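Local coordinates for protein alkaline phosphatase (Thermus thermophilus, PDB 7KWD) that probably hydrolyses phosphate monoesters as a homodimeric alkaline phosphatase, with two zinc ions and one magnesium ion bound per active site, at residues H116-A129 with M464-M477. Sequence-based numbering, arbitrary orientation. Where two conformers were deposited one is given.
Sequences HADGTPLKPFFAAA and MGEALGLRYQNPVM
F125 packs on M464 and G465 where the short axes of helices 125-129 and 464-468, inclined by 17°, pass 11.5 Å apart; the loop before the first helix and the loop after the second run antiparallel. M464 CB lies over one face of the F125 ring, toward its rim, with M464 SD oblique in a Met-aromatic contact. L468 CD1 and the carbonyl O of L470 meet the ring's edge. Y472, its CG wedged between backbone N and carbonyl carbon (chi1 62°), presses CE1 onto A128 CB at 3.4 Å, and Y472 OH donates to K123 O at 2.7 Å. From the opposite face of that carbonyl, N474 ND2 donates to K123 O (2.9 Å, a nearly straight N-H...O of 177°), while N474 OD1 accepts from K123 N (2.8 Å). A phenylalanine replacing Y472 would probably leave K123 O with N474 as its one donor across this contact. Farther along, P475 O, lying close to the imidazole plane, accepts from H116 NE2 (2.8 Å), and M477 CB sits over the imidazole face. Apolar packing thus joins the helices beside strand 40-46, whereas N474, which also donates to C104 O, ties the loops together with Y472 and H116.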
loop_
_atom_site.group_PDB
_atom_site.type_symbol
_atom_site.label_atom_id
_atom_site.label_comp_id
_atom_site.label_asym_id
_atom_site.label_seq_id
_atom_site.Cartn_x
_atom_site.Cartn_y
_atom_site.Cartn_z
ATOM N N HIS A 116 -11.631 -20.639 17.630
ATOM C CA HIS A 116 -11.018 -21.343 16.525
ATOM C C HIS A 116 -12.078 -22.041 15.687
ATOM O O HIS A 116 -13.203 -22.224 16.117
ATOM C CB HIS A 116 -9.992 -22.361 17.035
ATOM C CG HIS A 116 -8.652 -21.761 17.291
ATOM N ND1 HIS A 116 -8.049 -20.897 16.400
ATOM C CD2 HIS A 116 -7.802 -21.883 18.335
ATOM C CE1 HIS A 116 -6.896 -20.499 16.895
ATOM N NE2 HIS A 116 -6.714 -21.094 18.062
ATOM N N ALA A 117 -11.691 -22.482 14.490
ATOM C CA ALA A 117 -12.669 -23.087 13.589
ATOM C C ALA A 117 -13.310 -24.345 14.172
ATOM O O ALA A 117 -14.336 -24.801 13.661
ATOM C CB ALA A 117 -12.014 -23.445 12.252
ATOM N N ASP A 118 -12.716 -24.936 15.200
ATOM C CA ASP A 118 -13.254 -26.135 15.813
ATOM C C ASP A 118 -14.094 -25.805 17.029
ATOM O O ASP A 118 -14.512 -26.712 17.739
ATOM C CB ASP A 118 -12.123 -27.097 16.212
ATOM C CG ASP A 118 -11.237 -26.532 17.305
ATOM O OD1 ASP A 118 -11.481 -25.378 17.742
ATOM O OD2 ASP A 118 -10.292 -27.234 17.746
ATOM N N GLY A 119 -14.297 -24.521 17.322
ATOM C CA GLY A 119 -15.067 -24.131 18.480
ATOM C C GLY A 119 -14.279 -23.868 19.737
ATOM O O GLY A 119 -14.845 -23.367 20.708
ATOM N N THR A 120 -12.988 -24.160 19.761
ATOM C CA THR A 120 -12.176 -23.843 20.931
ATOM C C THR A 120 -12.297 -22.366 21.279
ATOM O O THR A 120 -11.982 -21.516 20.440
ATOM C CB THR A 120 -10.710 -24.167 20.666
ATOM O OG1 THR A 120 -10.608 -25.513 20.193
ATOM C CG2 THR A 120 -9.921 -23.983 21.918
ATOM N N PRO A 121 -12.784 -21.998 22.456
ATOM C CA PRO A 121 -12.884 -20.582 22.785
ATOM C C PRO A 121 -11.527 -20.021 23.162
ATOM O O PRO A 121 -10.666 -20.710 23.713
ATOM C CB PRO A 121 -13.855 -20.542 23.979
ATOM C CG PRO A 121 -13.703 -21.856 24.612
ATOM C CD PRO A 121 -13.526 -22.827 23.437
ATOM N N LEU A 122 -11.352 -18.749 22.834
ATOM C CA LEU A 122 -10.168 -17.988 23.179
ATOM C C LEU A 122 -10.566 -16.900 24.160
ATOM O O LEU A 122 -11.720 -16.463 24.182
ATOM C CB LEU A 122 -9.541 -17.371 21.935
ATOM C CG LEU A 122 -9.395 -18.305 20.723
ATOM C CD1 LEU A 122 -8.915 -17.557 19.487
ATOM C CD2 LEU A 122 -8.438 -19.445 21.073
ATOM N N LYS A 123 -9.614 -16.467 24.964
ATOM C CA LYS A 123 -9.881 -15.386 25.899
ATOM C C LYS A 123 -9.339 -14.109 25.309
ATOM O O LYS A 123 -8.110 -13.983 25.165
ATOM C CB LYS A 123 -9.227 -15.666 27.247
ATOM C CG LYS A 123 -9.600 -14.685 28.352
ATOM C CD LYS A 123 -8.958 -15.188 29.636
ATOM C CE LYS A 123 -9.120 -14.244 30.794
ATOM N NZ LYS A 123 -8.439 -14.815 32.008
ATOM N N PRO A 124 -10.179 -13.153 24.934
ATOM C CA PRO A 124 -9.683 -11.934 24.298
ATOM C C PRO A 124 -9.285 -10.881 25.323
ATOM O O PRO A 124 -9.736 -10.880 26.472
ATOM C CB PRO A 124 -10.893 -11.457 23.471
ATOM C CG PRO A 124 -12.108 -11.961 24.248
ATOM C CD PRO A 124 -11.658 -13.144 25.087
ATOM N N PHE A 125 -8.469 -9.943 24.850
ATOM C CA PHE A 125 -7.669 -9.121 25.758
ATOM C C PHE A 125 -8.517 -8.233 26.649
ATOM O O PHE A 125 -8.177 -8.026 27.818
ATOM C CB PHE A 125 -6.659 -8.262 24.972
ATOM C CG PHE A 125 -5.691 -7.588 25.859
ATOM C CD1 PHE A 125 -4.700 -8.321 26.474
ATOM C CD2 PHE A 125 -5.823 -6.244 26.166
ATOM C CE1 PHE A 125 -3.828 -7.719 27.373
ATOM C CE2 PHE A 125 -4.961 -5.638 27.046
ATOM C CZ PHE A 125 -3.970 -6.387 27.661
ATOM N N PHE A 126 -9.599 -7.652 26.135
ATOM C CA PHE A 126 -10.334 -6.754 27.032
ATOM C C PHE A 126 -11.098 -7.541 28.107
ATOM O O PHE A 126 -11.415 -6.996 29.177
ATOM C CB PHE A 126 -11.302 -5.861 26.249
ATOM C CG PHE A 126 -10.646 -4.684 25.573
ATOM C CD1 PHE A 126 -9.260 -4.574 25.499
ATOM C CD2 PHE A 126 -11.421 -3.665 25.047
ATOM C CE1 PHE A 126 -8.659 -3.456 24.896
ATOM C CE2 PHE A 126 -10.824 -2.551 24.418
ATOM C CZ PHE A 126 -9.452 -2.450 24.349
ATOM N N ALA A 127 -11.411 -8.811 27.848
ATOM C CA ALA A 127 -11.950 -9.648 28.916
ATOM C C ALA A 127 -10.904 -9.864 30.012
ATOM O O ALA A 127 -11.192 -9.728 31.213
ATOM C CB ALA A 127 -12.451 -10.963 28.313
ATOM N N ALA A 128 -9.663 -10.140 29.618
ATOM C CA ALA A 128 -8.598 -10.237 30.597
ATOM C C ALA A 128 -8.438 -8.941 31.373
ATOM O O ALA A 128 -8.173 -8.957 32.572
ATOM C CB ALA A 128 -7.276 -10.577 29.913
ATOM N N ALA A 129 -8.561 -7.802 30.686
ATOM C CA ALA A 129 -8.368 -6.506 31.328
ATOM C C ALA A 129 -9.472 -6.241 32.353
ATOM O O ALA A 129 -9.207 -5.767 33.464
ATOM C CB ALA A 129 -8.364 -5.401 30.262
ATOM N N MET A 464 -0.049 -5.224 23.802
ATOM C CA MET A 464 -1.068 -4.874 24.784
ATOM C C MET A 464 -0.786 -5.548 26.116
ATOM O O MET A 464 -0.944 -4.930 27.186
ATOM C CB MET A 464 -2.451 -5.262 24.283
ATOM C CG MET A 464 -2.849 -4.509 23.047
ATOM S SD MET A 464 -4.614 -4.543 22.720
ATOM C CE MET A 464 -4.899 -6.254 22.288
ATOM N N GLY A 465 -0.380 -6.814 26.074
ATOM C CA GLY A 465 -0.143 -7.536 27.316
ATOM C C GLY A 465 1.058 -7.000 28.068
ATOM O O GLY A 465 1.032 -6.894 29.290
ATOM N N GLU A 466 2.133 -6.684 27.350
ATOM C CA GLU A 466 3.292 -6.073 27.976
ATOM C C GLU A 466 2.914 -4.759 28.615
ATOM O O GLU A 466 3.221 -4.519 29.782
ATOM C CB GLU A 466 4.415 -5.833 26.969
ATOM C CG GLU A 466 5.529 -4.971 27.571
ATOM C CD GLU A 466 6.752 -4.807 26.658
ATOM O OE1 GLU A 466 6.650 -5.076 25.426
ATOM O OE2 GLU A 466 7.806 -4.366 27.184
ATOM N N ALA A 467 2.232 -3.889 27.854
ATOM C CA ALA A 467 1.920 -2.558 28.367
ATOM C C ALA A 467 1.235 -2.627 29.723
ATOM O O ALA A 467 1.512 -1.804 30.598
ATOM C CB ALA A 467 1.019 -1.783 27.388
ATOM N N LEU A 468 0.323 -3.585 29.915
ATOM C CA LEU A 468 -0.506 -3.598 31.123
ATOM C C LEU A 468 -0.139 -4.696 32.112
ATOM O O LEU A 468 -0.756 -4.784 33.169
ATOM C CB LEU A 468 -1.992 -3.759 30.757
ATOM C CG LEU A 468 -2.573 -2.706 29.816
ATOM C CD1 LEU A 468 -4.058 -2.981 29.583
ATOM C CD2 LEU A 468 -2.352 -1.356 30.384
ATOM N N GLY A 469 0.847 -5.527 31.806
ATOM C CA GLY A 469 1.165 -6.630 32.686
ATOM C C GLY A 469 0.115 -7.710 32.638
ATOM O O GLY A 469 -0.185 -8.332 33.670
ATOM N N LEU A 470 -0.455 -7.945 31.460
ATOM C CA LEU A 470 -1.530 -8.890 31.238
ATOM C C LEU A 470 -1.157 -9.855 30.133
ATOM O O LEU A 470 -1.979 -10.209 29.281
ATOM C CB LEU A 470 -2.828 -8.161 30.905
ATOM C CG LEU A 470 -3.440 -7.407 32.088
ATOM C CD1 LEU A 470 -4.614 -6.552 31.649
ATOM C CD2 LEU A 470 -3.853 -8.360 33.183
ATOM N N ARG A 471 0.095 -10.297 30.127
ATOM C CA ARG A 471 0.463 -11.390 29.234
ATOM C C ARG A 471 -0.119 -12.715 29.708
ATOM O O ARG A 471 0.029 -13.098 30.871
ATOM C CB ARG A 471 1.973 -11.520 29.141
ATOM C CG ARG A 471 2.685 -10.260 28.607
ATOM C CD ARG A 471 4.126 -10.678 28.395
ATOM N NE ARG A 471 5.132 -9.617 28.294
ATOM C CZ ARG A 471 5.514 -8.818 29.286
ATOM N NH1 ARG A 471 4.957 -8.881 30.520
ATOM N NH2 ARG A 471 6.467 -7.950 29.030
ATOM N N TYR A 472 -0.762 -13.412 28.780
ATOM C CA TYR A 472 -1.266 -14.769 28.934
ATOM C C TYR A 472 -1.283 -15.368 27.537
ATOM O O TYR A 472 -1.007 -14.683 26.546
ATOM C CB TYR A 472 -2.647 -14.782 29.572
ATOM C CG TYR A 472 -3.694 -14.081 28.739
ATOM C CD1 TYR A 472 -3.860 -12.686 28.803
ATOM C CD2 TYR A 472 -4.533 -14.802 27.909
ATOM C CE1 TYR A 472 -4.857 -12.054 28.073
ATOM C CE2 TYR A 472 -5.507 -14.179 27.154
ATOM C CZ TYR A 472 -5.675 -12.813 27.241
ATOM O OH TYR A 472 -6.648 -12.192 26.473
ATOM N N GLN A 473 -1.618 -16.634 27.435
ATOM C CA GLN A 473 -1.584 -17.337 26.163
ATOM C C GLN A 473 -2.951 -17.934 25.852
ATOM O O GLN A 473 -3.728 -18.253 26.755
ATOM C CB GLN A 473 -0.527 -18.442 26.162
ATOM C CG GLN A 473 -0.713 -19.506 27.223
ATOM C CD GLN A 473 0.308 -20.626 27.076
ATOM O OE1 GLN A 473 1.407 -20.537 27.620
ATOM N NE2 GLN A 473 -0.044 -21.673 26.328
ATOM N N ASN A 474 -3.238 -18.045 24.554
ATOM C CA ASN A 474 -4.405 -18.679 23.978
ATOM C C ASN A 474 -3.911 -19.847 23.139
ATOM O O ASN A 474 -2.808 -19.795 22.586
ATOM C CB ASN A 474 -5.211 -17.712 23.097
ATOM C CG ASN A 474 -6.237 -16.905 23.894
ATOM O OD1 ASN A 474 -7.066 -17.454 24.595
ATOM N ND2 ASN A 474 -6.178 -15.581 23.766
ATOM N N PRO A 475 -4.710 -20.886 22.999
ATOM C CA PRO A 475 -4.265 -22.013 22.179
ATOM C C PRO A 475 -4.157 -21.673 20.703
ATOM O O PRO A 475 -4.832 -20.781 20.172
ATOM C CB PRO A 475 -5.336 -23.088 22.430
ATOM C CG PRO A 475 -6.574 -22.300 22.874
ATOM C CD PRO A 475 -6.015 -21.116 23.635
ATOM N N VAL A 476 -3.308 -22.433 20.051
ATOM C CA VAL A 476 -2.959 -22.304 18.651
ATOM C C VAL A 476 -3.575 -23.444 17.861
ATOM O O VAL A 476 -3.820 -24.530 18.385
ATOM C CB VAL A 476 -1.419 -22.309 18.561
ATOM C CG1 VAL A 476 -0.965 -22.547 17.138
ATOM C CG2 VAL A 476 -0.829 -20.995 19.142
ATOM N N MET A 477 -3.828 -23.183 16.582
ATOM C CA MET A 477 -4.228 -24.179 15.593
ATOM C C MET A 477 -3.314 -23.971 14.396
ATOM O O MET A 477 -3.004 -22.828 14.042
ATOM C CB MET A 477 -5.719 -24.030 15.191
ATOM C CG MET A 477 -6.195 -24.791 13.934
ATOM S SD MET A 477 -8.003 -24.644 13.612
ATOM C CE MET A 477 -8.667 -25.019 15.238
#